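Local coordinates for protein R.MvaI (Kocuria varians, PDB 2OA9) that probably cleaves DNA as a monomeric, metal-dependent restriction endonuclease that recognises its target sequence asymmetrically, at residues 200-210 / 231-242. Numbering follows the deposited sequence.
With CD (cadmium ion), chain F; CD (cadmium ion), chain E.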
loop_
_atom_site.group_PDB
_atom_site.type_symbol
_atom_site.label_atom_id
_atom_site.label_comp_id
_atom_site.label_asym_id
_atom_site.label_seq_id
_atom_site.Cartn_x
_atom_site.Cartn_y
_atom_site.Cartn_z
ATOM N N ARG A 200 -13.372 0.612 4.330
ATOM C CA ARG A 200 -14.046 1.836 3.882
ATOM C C ARG A 200 -13.384 2.387 2.632
ATOM O O ARG A 200 -14.031 2.794 1.679
ATOM C CB ARG A 200 -14.072 2.937 4.956
ATOM C CG ARG A 200 -14.950 2.654 6.142
ATOM C CD ARG A 200 -15.020 3.884 7.103
ATOM N NE ARG A 200 -13.724 4.311 7.679
ATOM C CZ ARG A 200 -12.876 5.278 7.196
ATOM N NH1 ARG A 200 -13.144 5.970 6.124
ATOM N NH2 ARG A 200 -11.741 5.579 7.824
ATOM N N GLY A 201 -12.070 2.337 2.603
ATOM C CA GLY A 201 -11.335 2.840 1.463
ATOM C C GLY A 201 -11.570 2.077 0.183
ATOM O O GLY A 201 -11.644 2.665 -0.868
ATOM N N ILE A 202 -11.737 0.754 0.308
ATOM C CA ILE A 202 -12.177 -0.049 -0.833
ATOM C C ILE A 202 -13.575 0.365 -1.311
ATOM O O ILE A 202 -13.791 0.632 -2.483
ATOM C CB ILE A 202 -12.092 -1.569 -0.489
ATOM C CG1 ILE A 202 -10.636 -1.988 -0.286
ATOM C CG2 ILE A 202 -12.727 -2.402 -1.636
ATOM C CD1 ILE A 202 -10.450 -3.353 0.341
ATOM N N GLU A 203 -14.542 0.473 -0.387
ATOM C CA GLU A 203 -15.908 0.899 -0.731
ATOM C C GLU A 203 -15.926 2.257 -1.432
ATOM O O GLU A 203 -16.716 2.500 -2.337
ATOM C CB GLU A 203 -16.782 1.064 0.537
ATOM C CG GLU A 203 -16.984 -0.182 1.334
ATOM C CD GLU A 203 -18.033 0.004 2.418
ATOM O OE1 GLU A 203 -17.977 0.992 3.207
ATOM O OE2 GLU A 203 -18.917 -0.873 2.522
ATOM N N ASN A 204 -15.060 3.153 -0.967
ATOM C CA ASN A 204 -14.997 4.542 -1.477
ATOM C C ASN A 204 -14.356 4.665 -2.854
ATOM O O ASN A 204 -14.496 5.686 -3.489
ATOM C CB ASN A 204 -14.219 5.415 -0.505
ATOM C CG ASN A 204 -14.932 5.564 0.847
ATOM O OD1 ASN A 204 -16.122 5.268 0.957
ATOM N ND2 ASN A 204 -14.208 5.986 1.853
ATOM N N GLY A 205 -13.669 3.610 -3.300
ATOM C CA GLY A 205 -12.942 3.571 -4.556
ATOM C C GLY A 205 -11.514 4.060 -4.454
ATOM O O GLY A 205 -10.819 4.175 -5.461
ATOM N N ASP A 206 -11.034 4.302 -3.241
ATOM C CA ASP A 206 -9.695 4.809 -2.981
ATOM C C ASP A 206 -8.625 3.755 -2.788
ATOM O O ASP A 206 -7.446 4.019 -2.964
ATOM C CB ASP A 206 -9.705 5.729 -1.728
ATOM C CG ASP A 206 -10.399 7.053 -1.964
ATOM O OD1 ASP A 206 -10.521 7.544 -3.107
ATOM O OD2 ASP A 206 -10.869 7.690 -0.965
ATOM N N ILE A 207 -9.034 2.545 -2.476
ATOM C CA ILE A 207 -8.080 1.425 -2.278
ATOM C C ILE A 207 -8.451 0.358 -3.270
ATOM O O ILE A 207 -9.600 0.008 -3.405
ATOM C CB ILE A 207 -8.105 0.927 -0.826
ATOM C CG1 ILE A 207 -7.793 2.090 0.139
ATOM C CG2 ILE A 207 -7.192 -0.279 -0.581
ATOM C CD1 ILE A 207 -7.668 1.705 1.603
ATOM N N LYS A 208 -7.465 -0.164 -3.984
ATOM C CA LYS A 208 -7.739 -1.077 -5.075
ATOM C C LYS A 208 -7.191 -2.426 -4.710
ATOM O O LYS A 208 -6.240 -2.531 -3.973
ATOM C CB LYS A 208 -7.024 -0.615 -6.350
ATOM C CG LYS A 208 -7.368 0.793 -6.823
ATOM C CD LYS A 208 -8.832 1.065 -6.795
ATOM C CE LYS A 208 -9.183 2.392 -7.481
ATOM N NZ LYS A 208 -10.628 2.447 -7.790
ATOM N N VAL A 209 -7.792 -3.460 -5.283
ATOM C CA VAL A 209 -7.371 -4.851 -5.113
ATOM C C VAL A 209 -6.867 -5.295 -6.492
ATOM O O VAL A 209 -7.652 -5.442 -7.428
ATOM C CB VAL A 209 -8.575 -5.672 -4.643
ATOM C CG1 VAL A 209 -8.232 -7.113 -4.503
ATOM C CG2 VAL A 209 -9.102 -5.114 -3.296
ATOM N N ASP A 210 -5.556 -5.443 -6.610
ATOM C CA ASP A 210 -4.877 -5.757 -7.878
ATOM C C ASP A 210 -4.614 -7.260 -7.961
ATOM O O ASP A 210 -3.707 -7.784 -7.318
ATOM C CB ASP A 210 -3.552 -4.964 -7.917
ATOM C CG ASP A 210 -2.880 -4.944 -9.232
ATOM O OD1 ASP A 210 -2.776 -5.993 -9.871
ATOM O OD2 ASP A 210 -2.307 -3.914 -9.666
ATOM N N ALA A 231 -2.640 -7.769 -4.467
ATOM C CA ALA A 231 -2.015 -6.608 -3.837
ATOM C C ALA A 231 -3.122 -5.596 -3.473
ATOM O O ALA A 231 -3.959 -5.267 -4.297
ATOM C CB ALA A 231 -0.989 -5.991 -4.740
ATOM N N PHE A 232 -3.033 -5.041 -2.266
ATOM C CA PHE A 232 -3.943 -4.025 -1.784
ATOM C C PHE A 232 -3.205 -2.724 -1.876
ATOM O O PHE A 232 -2.160 -2.567 -1.253
ATOM C CB PHE A 232 -4.422 -4.350 -0.357
ATOM C CG PHE A 232 -5.364 -5.510 -0.298
ATOM C CD1 PHE A 232 -4.953 -6.793 -0.568
ATOM C CD2 PHE A 232 -6.690 -5.320 0.012
ATOM C CE1 PHE A 232 -5.846 -7.831 -0.548
ATOM C CE2 PHE A 232 -7.587 -6.368 0.072
ATOM C CZ PHE A 232 -7.161 -7.624 -0.222
ATOM N N ARG A 233 -3.681 -1.844 -2.758
ATOM C CA ARG A 233 -2.913 -0.677 -3.194
ATOM C C ARG A 233 -3.672 0.621 -3.010
ATOM O O ARG A 233 -4.866 0.684 -3.145
ATOM C CB ARG A 233 -2.521 -0.833 -4.670
ATOM C CG ARG A 233 -1.817 -2.139 -4.969
ATOM C CD ARG A 233 -1.384 -2.344 -6.386
ATOM N NE ARG A 233 -0.068 -1.814 -6.611
ATOM C CZ ARG A 233 0.470 -1.761 -7.817
ATOM N NH1 ARG A 233 -0.217 -2.241 -8.846
ATOM N NH2 ARG A 233 1.666 -1.221 -7.999
ATOM N N ILE A 234 -2.927 1.672 -2.732
ATOM C CA ILE A 234 -3.486 2.988 -2.467
ATOM C C ILE A 234 -2.486 4.057 -2.911
ATOM O O ILE A 234 -1.279 3.894 -2.735
ATOM C CB ILE A 234 -3.841 3.158 -0.941
ATOM C CG1 ILE A 234 -4.614 4.447 -0.704
ATOM C CG2 ILE A 234 -2.587 3.104 -0.057
ATOM C CD1 ILE A 234 -5.101 4.621 0.746
ATOM N N ASN A 235 -3.007 5.140 -3.463
ATOM C CA ASN A 235 -2.182 6.325 -3.743
ATOM C C ASN A 235 -1.637 6.859 -2.447
ATOM O O ASN A 235 -2.328 6.912 -1.418
ATOM C CB ASN A 235 -3.022 7.352 -4.456
ATOM C CG ASN A 235 -2.314 8.659 -4.641
ATOM O OD1 ASN A 235 -2.215 9.479 -3.760
ATOM N ND2 ASN A 235 -1.806 8.852 -5.865
ATOM N N MET A 236 -0.376 7.256 -2.445
ATOM C CA MET A 236 0.299 7.553 -1.193
ATOM C C MET A 236 -0.279 8.786 -0.508
ATOM O O MET A 236 -0.357 8.844 0.734
ATOM C CB MET A 236 1.797 7.688 -1.392
ATOM C CG MET A 236 2.554 8.062 -0.169
ATOM S SD MET A 236 4.353 8.008 -0.428
ATOM C CE MET A 236 4.321 6.419 -1.331
ATOM N N GLU A 237 -0.634 9.821 -1.268
ATOM C CA GLU A 237 -1.334 10.966 -0.635
ATOM C C GLU A 237 -2.630 10.532 -0.046
ATOM O O GLU A 237 -3.016 10.972 1.042
ATOM C CB GLU A 237 -1.657 12.098 -1.632
ATOM C CG GLU A 237 -0.575 13.102 -1.862
ATOM C CD GLU A 237 -0.520 14.175 -0.804
ATOM O OE1 GLU A 237 -0.171 13.856 0.310
ATOM O OE2 GLU A 237 -0.766 15.353 -1.128
ATOM N N LYS A 238 -3.348 9.696 -0.781
ATOM C CA LYS A 238 -4.631 9.245 -0.343
ATOM C C LYS A 238 -4.585 8.530 0.981
ATOM O O LYS A 238 -5.541 8.553 1.754
ATOM C CB LYS A 238 -5.199 8.358 -1.410
ATOM C CG LYS A 238 -6.659 8.186 -1.326
ATOM C CD LYS A 238 -7.265 7.974 -2.712
ATOM C CE LYS A 238 -7.135 9.163 -3.661
ATOM N NZ LYS A 238 -8.322 10.046 -3.698
ATOM N N LEU A 239 -3.480 7.875 1.278
ATOM C CA LEU A 239 -3.291 7.211 2.559
ATOM C C LEU A 239 -3.427 8.160 3.771
ATOM O O LEU A 239 -3.939 7.753 4.812
ATOM C CB LEU A 239 -1.981 6.412 2.601
ATOM C CG LEU A 239 -1.724 5.605 3.873
ATOM C CD1 LEU A 239 -2.846 4.630 4.178
ATOM C CD2 LEU A 239 -0.381 4.862 3.708
ATOM N N LEU A 240 -3.108 9.453 3.613
ATOM C CA LEU A 240 -3.304 10.443 4.662
ATOM C C LEU A 240 -4.762 10.703 4.988
ATOM O O LEU A 240 -5.071 11.276 6.022
ATOM C CB LEU A 240 -2.614 11.771 4.322
ATOM C CG LEU A 240 -1.115 11.640 4.009
ATOM C CD1 LEU A 240 -0.524 12.961 3.676
ATOM C CD2 LEU A 240 -0.352 10.999 5.215
ATOM N N GLU A 241 -5.672 10.278 4.130
ATOM C CA GLU A 241 -7.112 10.345 4.450
ATOM C C GLU A 241 -7.557 9.236 5.388
ATOM O O GLU A 241 -8.458 9.411 6.213
ATOM C CB GLU A 241 -7.921 10.275 3.150
ATOM C CG GLU A 241 -9.441 10.032 3.257
ATOM C CD GLU A 241 -10.179 9.959 1.932
ATOM O OE1 GLU A 241 -9.623 10.334 0.902
ATOM O OE2 GLU A 241 -11.349 9.524 1.918
ATOM N N TYR A 242 -6.924 8.076 5.264
ATOM C CA TYR A 242 -7.346 6.861 5.972
ATOM C C TYR A 242 -6.527 6.467 7.198
ATOM O O TYR A 242 -7.046 5.786 8.084
ATOM C CB TYR A 242 -7.342 5.663 5.023
ATOM C CG TYR A 242 -8.398 5.808 3.974
ATOM C CD1 TYR A 242 -9.703 5.348 4.196
ATOM C CD2 TYR A 242 -8.154 6.485 2.762
ATOM C CE1 TYR A 242 -10.687 5.534 3.282
ATOM C CE2 TYR A 242 -9.145 6.674 1.805
ATOM C CZ TYR A 242 -10.425 6.184 2.067
ATOM O OH TYR A 242 -11.402 6.359 1.184
HETATM CD CD CD F . -1.608 -4.960 -11.581
HETATM CD CD CD E . -0.574 16.139 0.991
HETATM O O HOH W 1 -12.270 8.205 4.072
HETATM O O HOH W 2 -10.980 8.315 6.735
HETATM O O HOH W 3 -5.796 5.532 -4.426
HETATM O O HOH W 4 -3.810 -4.735 -12.423
HETATM O O HOH W 5 0.476 -5.264 -10.549
HETATM O O HOH W 6 -0.830 -3.098 -12.536
#
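Tyr242 reaches from the helix 236-242 to the end of the helix 195-204, where its hydroxyl joins Asn204 of the last turn and Asp206 of the loop that follows. Tyr242 OH donates to Asp206 OD2 at 2.6 Å, on the anti side of a carboxylate turned 75° from the ring, and accepts from Asn204 ND2 in a nearly straight bond (168°) lying in the amide plane. Tyr242 CE1 packs 3.3 Å from Gly201 CA, a spot where a side chain would crowd both the ring and Ile207. A phenylalanine in place of Tyr242 would probably keep this packing but leave Asn204 ND2 and Asp206 OD2 without their shared hydroxyl. The other carboxylate oxygen, Asp206 OD1, forms a weak salt bridge with Lys238 NZ, and waters link Arg200 to Glu241.

Beyond this corner the two segments pair as antiparallel strands: Lys208 with Arg233 and Asp210 with Ala231 are hydrogen-bonded pairs. Val209 CG2 lies 3.9 Å from Phe232 CE2, and the Phe232 ring is also stacked with Phe73 and meets Trp150 edge-to-face. On the opposite face of the sheet from Val209 and Phe232, the Arg233 side chain, bent at chi3 (89°), brings Arg233 NH1 to 2.8 Å from Asp210 OD2 in a salt bridge, meeting it from above the carboxylate plane. Both oxygens of that carboxylate also chelate a cadmium ion, shared with His103.

Further out, the turn at Gly205, a Schellman motif, sets Asp206 before the strand, while Asn235 N-caps the helix 236-242 through Lys238 N. The strand pairing is that of a beta hairpin, 207-215 with 225-235, and the helices 195-204 and 236-242 adjoin it at the same end.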